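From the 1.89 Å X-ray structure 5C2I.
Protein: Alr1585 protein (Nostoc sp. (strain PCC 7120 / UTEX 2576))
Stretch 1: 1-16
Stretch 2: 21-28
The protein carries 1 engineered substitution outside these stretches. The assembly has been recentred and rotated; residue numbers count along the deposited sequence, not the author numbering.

Stretch 1, residues 1-16: ALTEKDLKNLPEDGID
Stretch 2 (21-28) GKYRNLLN

Leu2, Asp6, Pro11 and Ile15 gather about Tyr23, of which stretch 1 covers 111 Å². Stretch 1 runs from an extended Leu2 (phi/psi -60/128) into a short helix, 4-8, then through Asn9 and Leu10 to a type I turn, Pro11 to Gly14, and an extended Ile15 (-81/125). Stretch 2 makes a 3-10 step at Lys22 and Tyr23, then enters a helix at Arg24. In register, Leu2 CA lies 7.2 Å from Lys22 CA, and Ile15 CA 7.5 Å from Tyr23 CA.

Tyr23 (chi1 m, chi2 -81°) has both a broad apolar ring and a polar tip. Ile15 (m, m), branched at CB, sets CD1 over one face, 3.5 Å from the Tyr23 ring centroid and 4° off the normal, a CH-pi contact, and offers Ile15 CG2 to Leu27 CD1 at 4.0 Å. At the edge, Tyr23 OH donates to Asp6 O at 3.1 Å, so the buried phenol is satisfied by a helix carbonyl.

Leu2 (m, t) starts sideways, but its two methyls let one side chain touch both neighbours: Leu2 CD2 lies 3.8 Å from Tyr23 CE1, and Leu2 CD1 3.5 Å from Leu26 CD1.

Asp6 (chi1 m) also organises its own helix: Thr3 N donates to Asp6 OD2 (2.8 Å), while Thr3 OG1 caps Asp6 N (3.3 Å). Lys22 (chi1 p, then t, t, m) brings its ammonium near the Asp6 carboxylate, opposite charges in a long salt bridge, Asp6 OD1 to Lys22 NZ 3.8 Å, whose exact geometry is less sure.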

# COMPACT_ATOMS: atom_id res chain seq x y z
N ALA A 1 -28.12 -36.36 -21.54
CA ALA A 1 -28.86 -36.36 -22.85
C ALA A 1 -28.32 -35.31 -23.87
O ALA A 1 -28.95 -35.07 -24.90
CB ALA A 1 -30.36 -36.16 -22.60
N LEU A 2 -27.17 -34.70 -23.58
CA LEU A 2 -26.51 -33.73 -24.50
C LEU A 2 -26.19 -34.41 -25.84
O LEU A 2 -25.64 -35.49 -25.85
CB LEU A 2 -25.26 -33.16 -23.89
CG LEU A 2 -25.48 -32.16 -22.76
CD1 LEU A 2 -24.17 -31.68 -22.21
CD2 LEU A 2 -26.27 -30.95 -23.17
N THR A 3 -26.62 -33.78 -26.93
CA THR A 3 -26.44 -34.33 -28.28
C THR A 3 -25.22 -33.73 -28.92
O THR A 3 -24.59 -32.81 -28.36
CB THR A 3 -27.66 -34.01 -29.18
OG1 THR A 3 -27.77 -32.60 -29.39
CG2 THR A 3 -28.99 -34.53 -28.56
N GLU A 4 -24.91 -34.26 -30.10
CA GLU A 4 -23.87 -33.74 -30.99
C GLU A 4 -24.06 -32.24 -31.21
O GLU A 4 -23.12 -31.46 -31.02
CB GLU A 4 -23.95 -34.49 -32.33
CG GLU A 4 -22.74 -34.35 -33.25
CD GLU A 4 -21.48 -35.01 -32.71
OE1 GLU A 4 -21.47 -35.47 -31.55
OE2 GLU A 4 -20.47 -35.08 -33.47
N LYS A 5 -25.28 -31.87 -31.58
CA LYS A 5 -25.68 -30.47 -31.74
C LYS A 5 -25.36 -29.62 -30.53
O LYS A 5 -24.83 -28.50 -30.67
CB LYS A 5 -27.19 -30.35 -32.01
CG LYS A 5 -27.58 -30.00 -33.44
CD LYS A 5 -29.04 -29.54 -33.51
CE LYS A 5 -29.47 -29.10 -34.91
NZ LYS A 5 -29.15 -30.13 -35.94
N ASP A 6 -25.67 -30.12 -29.34
CA ASP A 6 -25.47 -29.32 -28.12
C ASP A 6 -23.98 -29.09 -27.87
O ASP A 6 -23.59 -28.08 -27.25
CB ASP A 6 -26.06 -30.02 -26.90
CG ASP A 6 -27.56 -30.23 -26.99
OD1 ASP A 6 -28.26 -29.27 -27.34
OD2 ASP A 6 -28.01 -31.34 -26.69
N LEU A 7 -23.16 -30.03 -28.30
CA LEU A 7 -21.73 -29.94 -28.05
C LEU A 7 -21.01 -29.15 -29.14
O LEU A 7 -19.95 -28.58 -28.88
CB LEU A 7 -21.13 -31.33 -27.97
CG LEU A 7 -21.39 -32.16 -26.73
CD1 LEU A 7 -20.66 -33.47 -26.94
CD2 LEU A 7 -20.93 -31.50 -25.44
N LYS A 8 -21.56 -29.13 -30.34
CA LYS A 8 -20.97 -28.42 -31.47
C LYS A 8 -21.38 -26.96 -31.55
O LYS A 8 -20.81 -26.23 -32.35
CB LYS A 8 -21.31 -29.11 -32.79
CG LYS A 8 -20.51 -30.37 -33.01
CD LYS A 8 -20.80 -31.02 -34.34
CE LYS A 8 -20.23 -32.42 -34.45
NZ LYS A 8 -18.83 -32.41 -34.93
N ASN A 9 -22.38 -26.55 -30.77
CA ASN A 9 -22.92 -25.19 -30.86
C ASN A 9 -23.17 -24.55 -29.51
O ASN A 9 -24.10 -24.95 -28.80
CB ASN A 9 -24.29 -25.20 -31.57
CG ASN A 9 -24.21 -25.73 -32.98
OD1 ASN A 9 -23.78 -25.02 -33.87
ND2 ASN A 9 -24.61 -26.97 -33.18
N LEU A 10 -22.38 -23.54 -29.17
CA LEU A 10 -22.55 -22.84 -27.91
C LEU A 10 -23.81 -21.98 -28.00
O LEU A 10 -24.05 -21.35 -29.01
CB LEU A 10 -21.33 -21.97 -27.63
CG LEU A 10 -21.16 -21.48 -26.19
CD1 LEU A 10 -20.77 -22.66 -25.28
CD2 LEU A 10 -20.13 -20.37 -26.12
N PRO A 11 -24.62 -21.94 -26.93
CA PRO A 11 -25.67 -20.92 -26.94
C PRO A 11 -25.12 -19.48 -27.14
O PRO A 11 -23.95 -19.17 -26.82
CB PRO A 11 -26.32 -21.06 -25.57
CG PRO A 11 -25.89 -22.37 -25.03
CD PRO A 11 -24.56 -22.67 -25.65
N GLU A 12 -25.97 -18.61 -27.68
CA GLU A 12 -25.56 -17.25 -28.03
C GLU A 12 -24.90 -16.49 -26.89
O GLU A 12 -24.00 -15.69 -27.11
CB GLU A 12 -26.80 -16.48 -28.52
CG GLU A 12 -26.54 -15.06 -28.98
CD GLU A 12 -25.58 -14.99 -30.16
OE1 GLU A 12 -25.37 -16.01 -30.87
OE2 GLU A 12 -25.08 -13.88 -30.40
N ASP A 13 -25.38 -16.69 -25.67
CA ASP A 13 -24.81 -15.99 -24.50
C ASP A 13 -23.93 -16.88 -23.66
O ASP A 13 -23.56 -16.51 -22.53
CB ASP A 13 -25.92 -15.40 -23.61
CG ASP A 13 -26.63 -14.28 -24.28
OD1 ASP A 13 -26.07 -13.67 -25.19
OD2 ASP A 13 -27.78 -14.05 -23.92
N GLY A 14 -23.56 -18.03 -24.20
CA GLY A 14 -22.74 -18.98 -23.44
C GLY A 14 -23.59 -19.80 -22.49
O GLY A 14 -24.82 -19.66 -22.46
N ILE A 15 -22.95 -20.65 -21.73
CA ILE A 15 -23.63 -21.52 -20.76
C ILE A 15 -23.90 -20.68 -19.49
O ILE A 15 -22.98 -20.13 -18.89
CB ILE A 15 -22.78 -22.79 -20.40
CG1 ILE A 15 -22.23 -23.60 -21.63
CG2 ILE A 15 -23.50 -23.60 -19.33
CD1 ILE A 15 -23.24 -24.15 -22.57
N ASP A 16 -25.15 -20.62 -19.06
CA ASP A 16 -25.53 -19.83 -17.89
C ASP A 16 -25.48 -20.68 -16.62
O ASP A 16 -26.38 -21.51 -16.38
CB ASP A 16 -26.93 -19.25 -18.09
CG ASP A 16 -27.36 -18.33 -16.96
OD1 ASP A 16 -26.69 -18.25 -15.91
OD2 ASP A 16 -28.41 -17.71 -17.10
N GLY A 21 -30.00 -25.10 -17.51
CA GLY A 21 -30.86 -25.85 -18.41
C GLY A 21 -30.36 -27.26 -18.63
O GLY A 21 -29.99 -27.95 -17.68
N LYS A 22 -30.23 -27.64 -19.89
CA LYS A 22 -29.77 -28.98 -20.23
C LYS A 22 -28.30 -29.25 -19.90
O LYS A 22 -27.86 -30.40 -19.99
CB LYS A 22 -30.07 -29.29 -21.70
CG LYS A 22 -29.41 -28.46 -22.76
CD LYS A 22 -30.06 -28.71 -24.12
CE LYS A 22 -29.33 -27.91 -25.20
NZ LYS A 22 -29.62 -26.44 -25.16
N TYR A 23 -27.53 -28.21 -19.56
CA TYR A 23 -26.12 -28.36 -19.17
C TYR A 23 -25.93 -28.56 -17.66
O TYR A 23 -24.82 -28.67 -17.19
CB TYR A 23 -25.32 -27.13 -19.64
CG TYR A 23 -25.34 -26.97 -21.15
CD1 TYR A 23 -24.50 -27.70 -21.96
CD2 TYR A 23 -26.27 -26.12 -21.76
CE1 TYR A 23 -24.53 -27.56 -23.36
CE2 TYR A 23 -26.32 -25.98 -23.15
CZ TYR A 23 -25.45 -26.71 -23.94
OH TYR A 23 -25.47 -26.57 -25.31
N ARG A 24 -27.03 -28.68 -16.91
CA ARG A 24 -26.94 -28.80 -15.47
C ARG A 24 -26.07 -29.99 -15.03
O ARG A 24 -25.19 -29.85 -14.18
CB ARG A 24 -28.33 -28.92 -14.83
CG ARG A 24 -28.33 -28.94 -13.32
CD ARG A 24 -29.77 -29.06 -12.79
NE ARG A 24 -30.46 -27.80 -12.96
CZ ARG A 24 -30.28 -26.68 -12.24
NH1 ARG A 24 -29.42 -26.63 -11.23
NH2 ARG A 24 -30.97 -25.59 -12.55
N ASN A 25 -26.34 -31.17 -15.57
CA ASN A 25 -25.64 -32.38 -15.10
C ASN A 25 -24.17 -32.34 -15.52
O ASN A 25 -23.26 -32.77 -14.80
CB ASN A 25 -26.32 -33.66 -15.61
CG ASN A 25 -27.66 -33.90 -14.93
OD1 ASN A 25 -27.91 -33.37 -13.85
ND2 ASN A 25 -28.52 -34.66 -15.56
N LEU A 26 -23.95 -31.78 -16.69
CA LEU A 26 -22.59 -31.64 -17.17
C LEU A 26 -21.77 -30.82 -16.20
O LEU A 26 -20.67 -31.23 -15.81
CB LEU A 26 -22.60 -30.99 -18.53
CG LEU A 26 -21.16 -30.76 -19.11
CD1 LEU A 26 -21.19 -31.01 -20.60
CD2 LEU A 26 -20.77 -29.35 -18.86
N LEU A 27 -22.31 -29.67 -15.78
CA LEU A 27 -21.56 -28.78 -14.90
C LEU A 27 -21.29 -29.41 -13.51
O LEU A 27 -20.34 -29.07 -12.84
CB LEU A 27 -22.29 -27.44 -14.73
CG LEU A 27 -22.39 -26.56 -15.98
CD1 LEU A 27 -23.18 -25.28 -15.68
CD2 LEU A 27 -21.02 -26.21 -16.53
N ASN A 28 -22.18 -30.29 -13.07
CA ASN A 28 -22.03 -30.95 -11.80
C ASN A 28 -20.92 -31.97 -11.77
O ASN A 28 -20.30 -32.16 -10.75
CB ASN A 28 -23.34 -31.68 -11.42
CG ASN A 28 -23.37 -32.06 -9.95
OD1 ASN A 28 -23.13 -31.22 -9.07
ND2 ASN A 28 -23.59 -33.35 -9.67